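Local coordinates for protein leucine--tRNA ligase (Agrobacterium radiobacter, PDB 5AH5) that probably joins L-leucine to tRNA(Leu) at the expense of ATP, as a class I aminoacyl-tRNA synthetase, at residues 33-38 against 520-525; 208-213 against 557-562; 53-58 against 113-118. All coordinates share one frame; numbering follows the deposited sequence.

Interaction 1 (33-38 against 520-525); sequences FYVLEM and ADVYIG. With LSS (5'-O-(L-leucylsulfamoyl)adenosine), chain I.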
loop_
_atom_site.group_PDB
_atom_site.type_symbol
_atom_site.label_atom_id
_atom_site.label_comp_id
_atom_site.label_asym_id
_atom_site.label_seq_id
_atom_site.Cartn_x
_atom_site.Cartn_y
_atom_site.Cartn_z
ATOM N N PHE B 33 -8.331 16.752 -2.819
ATOM C CA PHE B 33 -7.384 15.716 -3.181
ATOM C C PHE B 33 -6.700 15.211 -1.909
ATOM O O PHE B 33 -6.131 15.968 -1.206
ATOM C CB PHE B 33 -6.336 16.280 -4.114
ATOM C CG PHE B 33 -5.582 15.211 -4.864
ATOM C CD1 PHE B 33 -6.163 14.553 -5.932
ATOM C CD2 PHE B 33 -4.298 14.873 -4.510
ATOM C CE1 PHE B 33 -5.466 13.558 -6.615
ATOM C CE2 PHE B 33 -3.602 13.888 -5.219
ATOM C CZ PHE B 33 -4.166 13.222 -6.241
ATOM N N TYR B 34 -6.734 13.925 -1.699
ATOM C CA TYR B 34 -6.159 13.268 -0.531
ATOM C C TYR B 34 -5.028 12.333 -0.982
ATOM O O TYR B 34 -5.278 11.288 -1.510
ATOM C CB TYR B 34 -7.266 12.455 0.142
ATOM C CG TYR B 34 -6.969 11.863 1.544
ATOM C CD1 TYR B 34 -5.820 12.159 2.234
ATOM C CD2 TYR B 34 -7.907 11.048 2.172
ATOM C CE1 TYR B 34 -5.589 11.612 3.490
ATOM C CE2 TYR B 34 -7.693 10.511 3.445
ATOM C CZ TYR B 34 -6.548 10.834 4.092
ATOM O OH TYR B 34 -6.305 10.286 5.314
ATOM N N VAL B 35 -3.816 12.724 -0.722
ATOM C CA VAL B 35 -2.666 11.896 -1.015
ATOM C C VAL B 35 -2.030 11.506 0.316
ATOM O O VAL B 35 -1.780 12.349 1.109
ATOM C CB VAL B 35 -1.603 12.629 -1.862
ATOM C CG1 VAL B 35 -1.360 14.059 -1.444
ATOM C CG2 VAL B 35 -0.283 11.870 -1.874
ATOM N N LEU B 36 -1.761 10.229 0.529
ATOM C CA LEU B 36 -0.978 9.840 1.696
ATOM C C LEU B 36 -0.084 8.700 1.394
ATOM O O LEU B 36 -0.202 8.091 0.337
ATOM C CB LEU B 36 -1.907 9.501 2.855
ATOM C CG LEU B 36 -2.642 8.186 3.030
ATOM C CD1 LEU B 36 -3.239 8.111 4.423
ATOM C CD2 LEU B 36 -3.711 8.043 2.029
ATOM N N GLU B 37 0.781 8.421 2.353
ATOM C CA GLU B 37 1.770 7.385 2.279
ATOM C C GLU B 37 1.616 6.529 3.537
ATOM O O GLU B 37 1.022 6.966 4.555
ATOM C CB GLU B 37 3.155 7.970 2.367
ATOM C CG GLU B 37 3.553 9.003 1.338
ATOM C CD GLU B 37 3.480 10.399 1.856
ATOM O OE1 GLU B 37 3.667 10.589 3.083
ATOM O OE2 GLU B 37 3.270 11.336 1.017
ATOM N N MET B 38 2.167 5.327 3.477
ATOM C CA MET B 38 2.089 4.413 4.626
ATOM C C MET B 38 2.888 4.951 5.787
ATOM O O MET B 38 4.127 5.091 5.721
ATOM C CB MET B 38 2.486 2.992 4.256
ATOM C CG MET B 38 1.470 2.303 3.404
ATOM S SD MET B 38 2.074 0.652 3.054
ATOM C CE MET B 38 1.030 0.158 1.725
ATOM N N ALA B 520 -9.093 7.964 -0.263
ATOM C CA ALA B 520 -7.828 8.589 -0.615
ATOM C C ALA B 520 -7.612 8.467 -2.143
ATOM O O ALA B 520 -7.852 7.462 -2.699
ATOM C CB ALA B 520 -6.675 7.967 0.127
ATOM N N ASP B 521 -7.227 9.521 -2.792
ATOM C CA ASP B 521 -6.967 9.453 -4.241
ATOM C C ASP B 521 -5.710 8.645 -4.519
ATOM O O ASP B 521 -5.671 7.871 -5.449
ATOM C CB ASP B 521 -6.807 10.859 -4.783
ATOM C CG ASP B 521 -8.082 11.683 -4.579
ATOM O OD1 ASP B 521 -9.023 11.524 -5.387
ATOM O OD2 ASP B 521 -8.166 12.408 -3.562
ATOM N N VAL B 522 -4.659 8.913 -3.775
ATOM C CA VAL B 522 -3.370 8.280 -3.998
ATOM C C VAL B 522 -2.868 7.770 -2.634
ATOM O O VAL B 522 -2.887 8.507 -1.670
ATOM C CB VAL B 522 -2.417 9.282 -4.631
ATOM C CG1 VAL B 522 -1.018 8.770 -4.663
ATOM C CG2 VAL B 522 -2.891 9.667 -6.086
ATOM N N TYR B 523 -2.480 6.498 -2.590
ATOM C CA TYR B 523 -1.810 5.865 -1.457
ATOM C C TYR B 523 -0.494 5.230 -1.895
ATOM O O TYR B 523 -0.479 4.409 -2.794
ATOM C CB TYR B 523 -2.684 4.778 -0.905
ATOM C CG TYR B 523 -2.315 4.309 0.502
ATOM C CD1 TYR B 523 -1.827 5.187 1.476
ATOM C CD2 TYR B 523 -2.593 3.029 0.900
ATOM C CE1 TYR B 523 -1.595 4.771 2.824
ATOM C CE2 TYR B 523 -2.321 2.595 2.219
ATOM C CZ TYR B 523 -1.830 3.495 3.177
ATOM O OH TYR B 523 -1.606 3.085 4.513
ATOM N N ILE B 524 0.584 5.633 -1.275
ATOM C CA ILE B 524 1.934 5.217 -1.637
ATOM C C ILE B 524 2.546 4.387 -0.518
ATOM O O ILE B 524 2.781 4.926 0.552
ATOM C CB ILE B 524 2.836 6.440 -1.813
ATOM C CG1 ILE B 524 2.107 7.544 -2.674
ATOM C CG2 ILE B 524 4.139 6.037 -2.485
ATOM C CD1 ILE B 524 2.772 8.895 -2.642
ATOM N N GLY B 525 2.837 3.117 -0.774
ATOM C CA GLY B 525 3.614 2.320 0.158
ATOM C C GLY B 525 3.983 0.941 -0.344
ATOM O O GLY B 525 3.591 0.539 -1.426
HETATM C C1 LSS I . 5.044 0.377 8.140
HETATM N N1 LSS I . 12.721 1.216 0.644
HETATM O O1 LSS I . 5.278 -0.458 7.295
HETATM S S1 LSS I . 7.371 1.189 8.137
HETATM C C2 LSS I . 11.532 1.668 0.250
HETATM N N2 LSS I . 5.957 1.202 8.619
HETATM O O2 LSS I . 7.363 0.222 2.466
HETATM N N3 LSS I . 10.499 1.858 1.099
HETATM O O3 LSS I . 5.425 2.157 2.781
HETATM C C4 LSS I . 10.686 1.583 2.412
HETATM N N4 LSS I . 3.588 1.284 9.957
HETATM O O4 LSS I . 8.176 3.134 4.316
HETATM C C5 LSS I . 11.876 1.027 2.865
HETATM O O5 LSS I . 7.363 1.588 6.591
HETATM C C6 LSS I . 12.898 0.820 1.955
HETATM N N6 LSS I . 14.084 0.334 2.404
HETATM C C7 LSS I . 1.151 0.910 8.056
HETATM N N7 LSS I . 11.749 0.810 4.200
HETATM C C8 LSS I . 10.488 1.169 4.566
HETATM C C9 LSS I . 2.632 0.901 7.669
HETATM N N9 LSS I . 9.862 1.668 3.468
HETATM C CA LSS I . 3.663 0.458 8.724
HETATM C C10 LSS I . 0.675 -0.541 8.230
HETATM C C11 LSS I . 0.367 1.726 6.966
HETATM O O1A LSS I . 8.146 -0.059 8.168
HETATM C C21 LSS I . 8.493 2.134 3.363
HETATM C C22 LSS I . 7.508 1.041 3.591
HETATM C C23 LSS I . 6.229 1.804 3.940
HETATM C C24 LSS I . 6.806 3.014 4.645
HETATM C C25 LSS I . 6.849 2.846 6.165
HETATM O O2A LSS I . 8.161 2.246 8.733
#
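Leu36 CD2 fills the angle between two residues of 520-525, lying 3.5 Å from Tyr523 CD1 and equally near Ala520 CB. Leu36 CG sits between the backbone N and the carbonyl carbon (chi1 80°), itself in touch with Tyr523 CD1 and CE1. Just past the strand, the Met38 side chain crosses Tyr523 at about a right angle, CG 3.5 Å from Tyr523 CZ, and Met38 SD makes an oblique Met-aromatic contact. Val35, Glu37, Val522 and Ile524 occupy the opposite face, where Phe33 CZ comes 3.8 Å from Val522 CG2.

Between the faces runs a parallel ladder: Leu36 N gives to Val522 O, Leu36 O takes Ile524 N, and Met38 N reaches Ile524 O, each at 3.0 Å. It pairs two central strands of the Rossmann-fold catalytic domain of class I synthetases. Where the chain turns at Asp521 the ladder frays, Tyr34 O receiving only weak bonds from Asp521 N and Val522 N. Asp521 OD2 makes good the end, accepting Tyr34 N at 2.8 Å and 174° through its anti lone pair, while its carboxylate stacks on the Phe33 ring with planes 6° apart.

At the other end Gly525 CA, 3.2 Å from O3 of the leucyl-adenylate analogue LSS, and Tyr523 OH, bonded to Tyr496 and His533 and near the leucyl methyl C11, border the ligand. Asp521, in a salt bridge with Lys32 that probably stabilises its charge, thus secures one end of the ladder, while near the other the buried Glu37 has its carboxylate oxygens met by His73 and Tyr117.

Interaction 2 (208-213 against 557-562); sequences EGWPTS and VELYNQ. With LSS (5'-O-(L-leucylsulfamoyl)adenosine), chain I.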
loop_
_atom_site.group_PDB
_atom_site.type_symbol
_atom_site.label_atom_id
_atom_site.label_comp_id
_atom_site.label_asym_id
_atom_site.label_seq_id
_atom_site.Cartn_x
_atom_site.Cartn_y
_atom_site.Cartn_z
ATOM N N GLU B 208 -9.081 -0.688 -10.339
ATOM C CA GLU B 208 -8.255 -0.611 -11.528
ATOM C C GLU B 208 -7.041 0.270 -11.235
ATOM O O GLU B 208 -6.023 0.177 -11.917
ATOM C CB GLU B 208 -9.069 -0.116 -12.756
ATOM C CG GLU B 208 -8.602 -0.766 -14.075
ATOM C CD GLU B 208 -8.735 -2.313 -14.134
ATOM O OE1 GLU B 208 -9.566 -2.886 -13.387
ATOM O OE2 GLU B 208 -8.015 -2.971 -14.934
ATOM N N GLY B 209 -7.134 1.119 -10.199
ATOM C CA GLY B 209 -5.963 1.902 -9.796
ATOM C C GLY B 209 -5.017 1.085 -8.910
ATOM O O GLY B 209 -4.048 1.617 -8.430
ATOM N N TRP B 210 -5.244 -0.195 -8.689
ATOM C CA TRP B 210 -4.198 -0.956 -7.969
ATOM C C TRP B 210 -3.401 -1.835 -8.938
ATOM O O TRP B 210 -3.977 -2.333 -9.885
ATOM C CB TRP B 210 -4.855 -1.852 -6.906
ATOM C CG TRP B 210 -5.414 -1.150 -5.736
ATOM C CD1 TRP B 210 -6.100 0.015 -5.708
ATOM C CD2 TRP B 210 -5.412 -1.655 -4.408
ATOM N NE1 TRP B 210 -6.453 0.321 -4.412
ATOM C CE2 TRP B 210 -6.060 -0.718 -3.602
ATOM C CE3 TRP B 210 -4.911 -2.816 -3.823
ATOM C CZ2 TRP B 210 -6.181 -0.889 -2.210
ATOM C CZ3 TRP B 210 -5.044 -2.985 -2.438
ATOM C CH2 TRP B 210 -5.661 -2.022 -1.665
ATOM N N PRO B 211 -2.107 -2.057 -8.678
ATOM C CA PRO B 211 -1.358 -3.026 -9.471
ATOM C C PRO B 211 -2.019 -4.388 -9.478
ATOM O O PRO B 211 -2.577 -4.841 -8.442
ATOM C CB PRO B 211 -0.018 -3.114 -8.729
ATOM C CG PRO B 211 0.131 -1.784 -8.124
ATOM C CD PRO B 211 -1.228 -1.349 -7.726
ATOM N N THR B 212 -1.929 -5.056 -10.629
ATOM C CA THR B 212 -2.567 -6.334 -10.810
ATOM C C THR B 212 -1.815 -7.359 -9.944
ATOM O O THR B 212 -2.391 -8.326 -9.500
ATOM C CB THR B 212 -2.556 -6.808 -12.293
ATOM O OG1 THR B 212 -1.216 -7.033 -12.676
ATOM C CG2 THR B 212 -3.160 -5.777 -13.235
ATOM N N SER B 213 -0.545 -7.135 -9.707
ATOM C CA SER B 213 0.220 -7.969 -8.816
ATOM C C SER B 213 -0.330 -7.999 -7.362
ATOM O O SER B 213 -0.494 -9.072 -6.789
ATOM C CB SER B 213 1.660 -7.468 -8.794
ATOM O OG SER B 213 1.705 -6.070 -8.463
ATOM N N VAL B 557 -8.046 4.752 -3.865
ATOM C CA VAL B 557 -8.398 4.669 -5.292
ATOM C C VAL B 557 -7.220 4.113 -6.100
ATOM O O VAL B 557 -7.325 3.070 -6.703
ATOM C CB VAL B 557 -8.885 6.021 -5.856
ATOM C CG1 VAL B 557 -9.103 5.947 -7.400
ATOM C CG2 VAL B 557 -10.191 6.395 -5.215
ATOM N N GLU B 558 -6.116 4.822 -6.047
ATOM C CA GLU B 558 -4.867 4.479 -6.705
ATOM C C GLU B 558 -3.796 4.108 -5.625
ATOM O O GLU B 558 -3.616 4.855 -4.706
ATOM C CB GLU B 558 -4.441 5.698 -7.505
ATOM C CG GLU B 558 -3.457 5.453 -8.615
ATOM C CD GLU B 558 -4.071 5.066 -9.953
ATOM O OE1 GLU B 558 -5.051 5.743 -10.344
ATOM O OE2 GLU B 558 -3.529 4.118 -10.599
ATOM N N LEU B 559 -3.200 2.916 -5.731
ATOM C CA LEU B 559 -2.087 2.436 -4.932
ATOM C C LEU B 559 -0.815 2.376 -5.765
ATOM O O LEU B 559 -0.763 1.717 -6.754
ATOM C CB LEU B 559 -2.383 1.038 -4.391
ATOM C CG LEU B 559 -1.269 0.260 -3.749
ATOM C CD1 LEU B 559 -1.002 0.873 -2.364
ATOM C CD2 LEU B 559 -1.640 -1.189 -3.513
ATOM N N TYR B 560 0.221 3.030 -5.291
ATOM C CA TYR B 560 1.523 2.959 -5.847
ATOM C C TYR B 560 2.505 2.339 -4.829
ATOM O O TYR B 560 2.627 2.798 -3.675
ATOM C CB TYR B 560 1.943 4.368 -6.143
ATOM C CG TYR B 560 1.170 4.993 -7.307
ATOM C CD1 TYR B 560 1.438 4.635 -8.647
ATOM C CD2 TYR B 560 0.166 5.898 -7.072
ATOM C CE1 TYR B 560 0.736 5.216 -9.700
ATOM C CE2 TYR B 560 -0.565 6.472 -8.112
ATOM C CZ TYR B 560 -0.256 6.155 -9.426
ATOM O OH TYR B 560 -0.976 6.769 -10.425
ATOM N N ASN B 561 3.239 1.335 -5.273
ATOM C CA ASN B 561 4.227 0.641 -4.475
ATOM C C ASN B 561 5.652 1.081 -4.792
ATOM O O ASN B 561 6.238 0.567 -5.762
ATOM C CB ASN B 561 4.132 -0.876 -4.735
ATOM C CG ASN B 561 2.819 -1.484 -4.330
ATOM O OD1 ASN B 561 2.283 -2.256 -5.071
ATOM N ND2 ASN B 561 2.331 -1.212 -3.119
ATOM N N GLN B 562 6.210 2.047 -4.062
ATOM C CA GLN B 562 7.596 2.430 -4.269
ATOM C C GLN B 562 8.538 1.210 -4.155
ATOM O O GLN B 562 8.330 0.306 -3.330
ATOM C CB GLN B 562 8.088 3.575 -3.387
ATOM C CG GLN B 562 8.549 3.196 -1.932
ATOM C CD GLN B 562 7.467 2.569 -1.124
ATOM O OE1 GLN B 562 6.297 2.667 -1.473
ATOM N NE2 GLN B 562 7.844 1.899 -0.024
HETATM C C1 LSS I . 5.044 0.377 8.140
HETATM N N1 LSS I . 12.721 1.216 0.644
HETATM O O1 LSS I . 5.278 -0.458 7.295
HETATM S S1 LSS I . 7.371 1.189 8.137
HETATM C C2 LSS I . 11.532 1.668 0.250
HETATM N N2 LSS I . 5.957 1.202 8.619
HETATM O O2 LSS I . 7.363 0.222 2.466
HETATM N N3 LSS I . 10.499 1.858 1.099
HETATM O O3 LSS I . 5.425 2.157 2.781
HETATM C C4 LSS I . 10.686 1.583 2.412
HETATM N N4 LSS I . 3.588 1.284 9.957
HETATM O O4 LSS I . 8.176 3.134 4.316
HETATM C C5 LSS I . 11.876 1.027 2.865
HETATM O O5 LSS I . 7.363 1.588 6.591
HETATM C C6 LSS I . 12.898 0.820 1.955
HETATM N N6 LSS I . 14.084 0.334 2.404
HETATM C C7 LSS I . 1.151 0.910 8.056
HETATM N N7 LSS I . 11.749 0.810 4.200
HETATM C C8 LSS I . 10.488 1.169 4.566
HETATM C C9 LSS I . 2.632 0.901 7.669
HETATM N N9 LSS I . 9.862 1.668 3.468
HETATM C CA LSS I . 3.663 0.458 8.724
HETATM C C10 LSS I . 0.675 -0.541 8.230
HETATM C C11 LSS I . 0.367 1.726 6.966
HETATM O O1A LSS I . 8.146 -0.059 8.168
HETATM C C21 LSS I . 8.493 2.134 3.363
HETATM C C22 LSS I . 7.508 1.041 3.591
HETATM C C23 LSS I . 6.229 1.804 3.940
HETATM C C24 LSS I . 6.806 3.014 4.645
HETATM C C25 LSS I . 6.849 2.846 6.165
HETATM O O2A LSS I . 8.161 2.246 8.733
HETATM O O HOH W 1 -9.164 1.932 -8.274
#
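Gly209 O is approached by two successive residues of 557-562: Leu559 N bonds to it at 3.1 Å, coming in well above the carbonyl plane, and the CA-H of Glu558 adds a softer contact. With no side chain, Gly209 can bring its CA to 4.2 Å from Glu558 CA. A water bridges Gly209 N and Val557 O, accepting from the first and donating to the second at 2.7 Å.

Trp210 carries the apolar part. Leu559 CB stands almost straight over its five-membered ring, 3.9 Å from the centroid and 4° off the normal, a CH-pi contact; Leu559 CD2 covers the six-membered ring off-centre on that face, 3.7 Å from Trp210 CE3. A Leu559 chi2 of 74° turns CD2 onto the ring. Val557 O lies in the indole plane at the edge, near Trp210 CD1, whereas the indole NE1 spends its hydrogen bond on Phe556 O. Pro211 CD then presses on Leu559 O at 3.2 Å.

Beyond the packing, Asn561 ND2 is tied to Gly525 O, and Gln562 NE2 hydrogen-bonds adenine N3 of LSS at 2.9 Å, with a weaker bond to the ribose O2. The strand that meets the 208-213 loop therefore leads directly into the adenosine pocket.

Strand 556-560 is an outermost strand of the four-stranded parallel sheet, running beside strand 520-524 and hydrogen-bonded to it. Helix 533-546 sends Leu534 against both Trp210 and Leu559, while Pro211 occupies the N-cap position of helix 212-222, whose first residue, Thr212, packs on a sugar of the bound tRNA.

Interaction 3 (53-58 against 113-118); sequences NYSMGD and LGFGYS. With LSS (5'-O-(L-leucylsulfamoyl)adenosine), chain I.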
loop_
_atom_site.group_PDB
_atom_site.type_symbol
_atom_site.label_atom_id
_atom_site.label_comp_id
_atom_site.label_asym_id
_atom_site.label_seq_id
_atom_site.Cartn_x
_atom_site.Cartn_y
_atom_site.Cartn_z
ATOM N N ASN B 53 9.836 6.980 -0.210
ATOM C CA ASN B 53 8.419 6.814 -0.099
ATOM C C ASN B 53 7.646 8.170 0.070
ATOM O O ASN B 53 6.612 8.418 -0.581
ATOM C CB ASN B 53 8.156 5.883 1.072
ATOM C CG ASN B 53 6.776 5.363 1.130
ATOM O OD1 ASN B 53 6.551 4.342 1.802
ATOM N ND2 ASN B 53 5.820 6.033 0.494
ATOM N N TYR B 54 8.235 9.066 0.823
ATOM C CA TYR B 54 7.572 10.267 1.277
ATOM C C TYR B 54 7.868 11.442 0.325
ATOM O O TYR B 54 7.077 12.382 0.173
ATOM C CB TYR B 54 7.895 10.540 2.764
ATOM C CG TYR B 54 7.492 9.405 3.744
ATOM C CD1 TYR B 54 6.468 8.540 3.455
ATOM C CD2 TYR B 54 8.119 9.236 4.992
ATOM C CE1 TYR B 54 6.090 7.536 4.288
ATOM C CE2 TYR B 54 7.729 8.178 5.858
ATOM C CZ TYR B 54 6.747 7.335 5.517
ATOM O OH TYR B 54 6.294 6.294 6.360
ATOM N N SER B 55 9.032 11.422 -0.276
ATOM C CA SER B 55 9.375 12.357 -1.332
ATOM C C SER B 55 8.360 12.336 -2.430
ATOM O O SER B 55 7.989 13.393 -2.960
ATOM C CB SER B 55 10.713 12.022 -1.923
ATOM O OG SER B 55 11.700 12.388 -1.029
ATOM N N MET B 56 7.893 11.159 -2.768
ATOM C CA MET B 56 6.937 10.998 -3.917
ATOM C C MET B 56 5.605 11.668 -3.591
ATOM O O MET B 56 5.006 12.339 -4.453
ATOM C CB MET B 56 6.694 9.545 -4.262
ATOM C CG MET B 56 7.906 8.768 -4.772
ATOM S SD MET B 56 7.576 7.001 -5.076
ATOM C CE MET B 56 9.256 6.580 -5.536
ATOM N N GLY B 57 5.151 11.490 -2.341
ATOM C CA GLY B 57 3.942 12.106 -1.883
ATOM C C GLY B 57 4.078 13.575 -1.816
ATOM O O GLY B 57 3.155 14.261 -2.214
ATOM N N ASP B 58 5.227 14.094 -1.354
ATOM C CA ASP B 58 5.367 15.512 -1.293
ATOM C C ASP B 58 5.367 16.228 -2.694
ATOM O O ASP B 58 4.867 17.323 -2.840
ATOM C CB ASP B 58 6.671 15.905 -0.640
ATOM C CG ASP B 58 6.680 17.372 -0.233
ATOM O OD1 ASP B 58 5.710 17.815 0.418
ATOM O OD2 ASP B 58 7.633 18.109 -0.572
ATOM N N LEU B 113 13.762 17.785 5.516
ATOM C CA LEU B 113 13.601 17.406 4.130
ATOM C C LEU B 113 12.632 18.278 3.359
ATOM O O LEU B 113 12.580 18.160 2.154
ATOM C CB LEU B 113 13.194 15.938 3.995
ATOM C CG LEU B 113 14.456 15.056 4.072
ATOM C CD1 LEU B 113 14.142 13.719 4.653
ATOM C CD2 LEU B 113 15.107 14.816 2.672
ATOM N N GLY B 114 11.909 19.170 4.033
ATOM C CA GLY B 114 10.965 20.036 3.384
ATOM C C GLY B 114 9.723 19.311 2.992
ATOM O O GLY B 114 9.035 19.726 2.081
ATOM N N PHE B 115 9.397 18.229 3.669
ATOM C CA PHE B 115 8.172 17.562 3.416
ATOM C C PHE B 115 6.973 18.362 4.008
ATOM O O PHE B 115 6.875 18.602 5.239
ATOM C CB PHE B 115 8.182 16.123 3.986
ATOM C CG PHE B 115 9.146 15.152 3.324
ATOM C CD1 PHE B 115 9.613 15.315 2.036
ATOM C CD2 PHE B 115 9.530 14.018 4.020
ATOM C CE1 PHE B 115 10.470 14.361 1.459
ATOM C CE2 PHE B 115 10.347 13.068 3.472
ATOM C CZ PHE B 115 10.843 13.244 2.174
ATOM N N GLY B 116 6.013 18.695 3.135
ATOM C CA GLY B 116 4.952 19.651 3.442
ATOM C C GLY B 116 3.681 18.973 3.944
ATOM O O GLY B 116 2.733 18.903 3.242
ATOM N N TYR B 117 3.682 18.524 5.201
ATOM C CA TYR B 117 2.569 17.830 5.786
ATOM C C TYR B 117 1.646 18.848 6.496
ATOM O O TYR B 117 2.050 19.948 6.813
ATOM C CB TYR B 117 3.053 16.745 6.741
ATOM C CG TYR B 117 3.650 15.581 6.054
ATOM C CD1 TYR B 117 2.869 14.743 5.289
ATOM C CD2 TYR B 117 4.986 15.274 6.201
ATOM C CE1 TYR B 117 3.404 13.658 4.658
ATOM C CE2 TYR B 117 5.540 14.171 5.581
ATOM C CZ TYR B 117 4.777 13.401 4.799
ATOM O OH TYR B 117 5.336 12.324 4.163
ATOM N N SER B 118 0.379 18.508 6.528
ATOM C CA SER B 118 -0.639 19.256 7.262
ATOM C C SER B 118 -0.579 18.678 8.724
ATOM O O SER B 118 -1.293 17.729 9.117
ATOM C CB SER B 118 -2.025 19.035 6.696
ATOM O OG SER B 118 -3.009 19.793 7.452
HETATM C C1 LSS I . 5.044 0.377 8.140
HETATM N N1 LSS I . 12.721 1.216 0.644
HETATM O O1 LSS I . 5.278 -0.458 7.295
HETATM S S1 LSS I . 7.371 1.189 8.137
HETATM C C2 LSS I . 11.532 1.668 0.250
HETATM N N2 LSS I . 5.957 1.202 8.619
HETATM O O2 LSS I . 7.363 0.222 2.466
HETATM N N3 LSS I . 10.499 1.858 1.099
HETATM O O3 LSS I . 5.425 2.157 2.781
HETATM C C4 LSS I . 10.686 1.583 2.412
HETATM N N4 LSS I . 3.588 1.284 9.957
HETATM O O4 LSS I . 8.176 3.134 4.316
HETATM C C5 LSS I . 11.876 1.027 2.865
HETATM O O5 LSS I . 7.363 1.588 6.591
HETATM C C6 LSS I . 12.898 0.820 1.955
HETATM N N6 LSS I . 14.084 0.334 2.404
HETATM C C7 LSS I . 1.151 0.910 8.056
HETATM N N7 LSS I . 11.749 0.810 4.200
HETATM C C8 LSS I . 10.488 1.169 4.566
HETATM C C9 LSS I . 2.632 0.901 7.669
HETATM N N9 LSS I . 9.862 1.668 3.468
HETATM C CA LSS I . 3.663 0.458 8.724
HETATM C C10 LSS I . 0.675 -0.541 8.230
HETATM C C11 LSS I . 0.367 1.726 6.966
HETATM O O1A LSS I . 8.146 -0.059 8.168
HETATM C C21 LSS I . 8.493 2.134 3.363
HETATM C C22 LSS I . 7.508 1.041 3.591
HETATM C C23 LSS I . 6.229 1.804 3.940
HETATM C C24 LSS I . 6.806 3.014 4.645
HETATM C C25 LSS I . 6.849 2.846 6.165
HETATM O O2A LSS I . 8.161 2.246 8.733
HETATM O O HOH W 2 5.794 13.634 1.802
#
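Phe115 packs its ring against Tyr54, Ser55 and Asp58 in a buried helix-to-loop contact, joining helix 48-66, which begins in the HIGH region, to the loop that follows helix 95-112. One face of the ring lies under the Tyr54 backbone carbon, offset toward the rim, and Tyr54 CB is 3.6 Å from Phe115 CE2. Leu113 CB, from the same 113-118 segment, sits over the centre of the opposite face, so the ring is sandwiched. Ser55 OG meets the ring edge near its plane, 3.4 Å from Phe115 CE1, and is also hydrogen-bonded to Val51 O one turn back in the helix.

The loop reaches this position through two tight features. Gly114, with positive phi, ends helix 95-112 in a Schellman motif, and Gly116 is the centre of an inverse gamma turn. Gly116 N, just past the phenylalanine, donates to Asp58 OD1 at 2.9 Å and 165°, meeting the oxygen from above the carboxylate plane. With Asp58 CG anti to the backbone N (chi1 -165°), the carboxylate reaches the loop at Gly116 N. The second oxygen, OD2, forms salt bridges with Arg62 and Arg596; Arg62 also bonds Gly114 O, which probably eases the 3.4 Å approach of Gly114 O to Asp58 OD2.

Tyr117 crosses Tyr54 at about a right angle, its OH 3.4 Å from Tyr54 CB, and that hydroxyl is hydrogen-bonded to Glu37 OE1. The Tyr54 hydroxyl is bonded to Met38 O and lies 3.5 Å from LSS C25. One residue earlier on the helix, Asn53 OD1 accepts a 2.6 Å bond from the ribose hydroxyl O3 of LSS, while its ND2 donates to Ile524 O.

How the interactions relate
Interactions 1 and 2 share one parallel sheet, ordered 70-72, 32-37, 520-524, 556-560: interaction 1 pairs the two inner strands, and interaction 2 attaches segment 208-213 to the edge strand 556-560. Their centres are about 11 Å apart, as are those of 1 and 3; 2 and 3 are about 20 Å apart. Helix 48-66 follows strand 32-37. Both segments of interaction 3 lie between 38 and 520, nested within the loop closed by interaction 1, whereas the segments of 1 and 2 alternate along the chain. Widely separated pieces of sequence thus assemble one catalytic domain, and residues of all three contacts touch LSS, from adenine and ribose to the leucyl group.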